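Local coordinates for conserved protein with 2 CBS domains (Pyrobaculum aerophilum, PDB 2RIH) that binds AMP through a tandem pair of CBS domains, a Bateman module, and probably serves as a sensor of adenine nucleotides, at the interface of chains A and B. Coordinates in Å, arbitrary orientation; residue numbers count along the deposited sequence, not the author numbering. Chains: chain A/B, Conserved protein with 2 CBS domains.

The interface of chains A and B. Residues chain A 28, 31-32, 36-37, 56, 59; chain B 57, 60, 64.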
loop_
_atom_site.group_PDB
_atom_site.type_symbol
_atom_site.label_atom_id
_atom_site.label_comp_id
_atom_site.label_asym_id
_atom_site.label_seq_id
_atom_site.Cartn_x
_atom_site.Cartn_y
_atom_site.Cartn_z
ATOM N N ALA A 28 10.112 -3.780 10.061
ATOM C CA ALA A 28 9.956 -4.580 8.849
ATOM C C ALA A 28 9.637 -6.042 9.133
ATOM O O ALA A 28 8.802 -6.630 8.455
ATOM C CB ALA A 28 11.209 -4.477 7.980
ATOM N N LEU A 31 5.967 -6.305 10.543
ATOM C CA LEU A 31 5.029 -6.060 9.443
ATOM C C LEU A 31 4.973 -7.239 8.462
ATOM O O LEU A 31 3.890 -7.651 8.036
ATOM C CB LEU A 31 5.406 -4.786 8.688
ATOM C CG LEU A 31 5.136 -3.437 9.366
ATOM C CD1 LEU A 31 5.606 -2.325 8.437
ATOM C CD2 LEU A 31 3.654 -3.279 9.730
ATOM N N ALA A 32 6.139 -7.768 8.097
ATOM C CA ALA A 32 6.225 -8.915 7.187
ATOM C C ALA A 32 5.481 -10.125 7.758
ATOM O O ALA A 32 4.716 -10.778 7.056
ATOM C CB ALA A 32 7.691 -9.281 6.914
ATOM N N VAL A 36 0.821 -6.951 7.022
ATOM C CA VAL A 36 0.173 -5.643 6.979
ATOM C C VAL A 36 1.256 -4.605 6.704
ATOM O O VAL A 36 2.443 -4.922 6.745
ATOM C CB VAL A 36 -0.620 -5.320 8.270
ATOM C CG1 VAL A 36 -1.810 -6.277 8.408
ATOM C CG2 VAL A 36 0.293 -5.355 9.524
ATOM N N GLY A 37 0.846 -3.377 6.424
ATOM C CA GLY A 37 1.768 -2.367 5.914
ATOM C C GLY A 37 2.074 -1.182 6.797
ATOM O O GLY A 37 2.886 -0.341 6.415
ATOM N N GLU A 56 5.472 0.429 5.284
ATOM C CA GLU A 56 6.308 -0.176 4.257
ATOM C C GLU A 56 6.812 0.866 3.256
ATOM O O GLU A 56 7.881 0.703 2.662
ATOM C CB GLU A 56 5.529 -1.281 3.537
ATOM C CG GLU A 56 4.272 -0.823 2.840
ATOM C CD GLU A 56 3.398 -1.977 2.398
ATOM O OE1 GLU A 56 2.169 -1.816 2.413
ATOM O OE2 GLU A 56 3.930 -3.041 2.045
ATOM N N ILE A 59 9.844 2.414 4.880
ATOM C CA ILE A 59 10.917 1.433 4.748
ATOM C C ILE A 59 11.455 1.416 3.308
ATOM O O ILE A 59 12.667 1.300 3.087
ATOM C CB ILE A 59 10.425 0.042 5.209
ATOM C CG1 ILE A 59 10.226 0.062 6.736
ATOM C CG2 ILE A 59 11.407 -1.067 4.767
ATOM C CD1 ILE A 59 9.330 -1.028 7.290
ATOM N N ARG B 57 5.654 -4.232 -0.680
ATOM C CA ARG B 57 5.486 -5.372 0.223
ATOM C C ARG B 57 6.602 -6.421 0.075
ATOM O O ARG B 57 7.074 -6.980 1.066
ATOM C CB ARG B 57 4.108 -6.016 -0.027
ATOM C CG ARG B 57 3.713 -7.151 0.924
ATOM C CD ARG B 57 3.753 -6.730 2.396
ATOM N NE ARG B 57 2.908 -5.569 2.682
ATOM C CZ ARG B 57 1.630 -5.619 3.069
ATOM N NH1 ARG B 57 0.994 -6.769 3.262
ATOM N NH2 ARG B 57 0.980 -4.491 3.281
ATOM N N LEU B 60 9.780 -4.927 1.472
ATOM C CA LEU B 60 9.630 -5.007 2.928
ATOM C C LEU B 60 10.063 -6.370 3.460
ATOM O O LEU B 60 10.812 -6.457 4.433
ATOM C CB LEU B 60 8.163 -4.763 3.318
ATOM C CG LEU B 60 7.869 -4.705 4.820
ATOM C CD1 LEU B 60 8.468 -3.446 5.391
ATOM C CD2 LEU B 60 6.372 -4.764 5.098
ATOM N N ALA B 64 13.110 -7.647 5.907
ATOM C CA ALA B 64 12.869 -8.548 7.040
ATOM C C ALA B 64 13.816 -9.749 7.017
ATOM O O ALA B 64 14.348 -10.144 8.056
ATOM C CB ALA B 64 11.417 -9.025 7.042
#
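B:Leu60 pushes its forked tip between two helices of chain A, 24-34 and 56-64, and illustrates how CBS-domain pairs (Bateman modules) commonly dimerise: helices pack across a two-fold axis, here with an apolar knob at the centre and charge at the rim. The wedge is aimed by its first torsion, which sets CG anti to the backbone N (chi1 -175°). One branch of B:Leu60, CD2, reaches the CB of A:Leu31 at 3.7 Å and also touches A:Glu56 CB. The other, B:Leu60 CD1, turns toward A:Ile59 and toward A:Ala28, 3.9 Å from the CB of the latter. One turn further along the helix the residues shrink to alanine, and B:Ala64 meets A:Ala32 methyl to methyl, CB to CB at 3.7 Å, which probably allows the two helices to approach closely here.

Towards the rim, A:Glu56, the first residue of its helix, meets B:Arg57, and the bends at chi2 and chi3 turn the B:Arg57 guanidinium side-on. B:Arg57 NE donates to A:Glu56 OE2 at 2.8 Å, a bond that is also a salt bridge. B:Arg57 NH2 donates to A:Glu56 OE1 at 3.1 Å. Both bonds are nearly straight and lie close to the guanidinium plane, but they meet the syn sides of the oxygens from somewhat outside the carboxylate plane, the two groups being tilted by 27°. One guanidinium face rests against the backbone of A:Val36, with A:Val36 C, the carbonyl carbon, 3.4 Å above the guanidinium plane of B:Arg57 and offset toward the edge of that group. A methionine in place of B:Arg57 would probably leave the A:Glu56 carboxylate without its countercharge and freer to turn. The Arg57 and Gly37 positions each contribute to AMP binding, although no nucleotide is bound here, so dimer contact and nucleotide binding may be coupled.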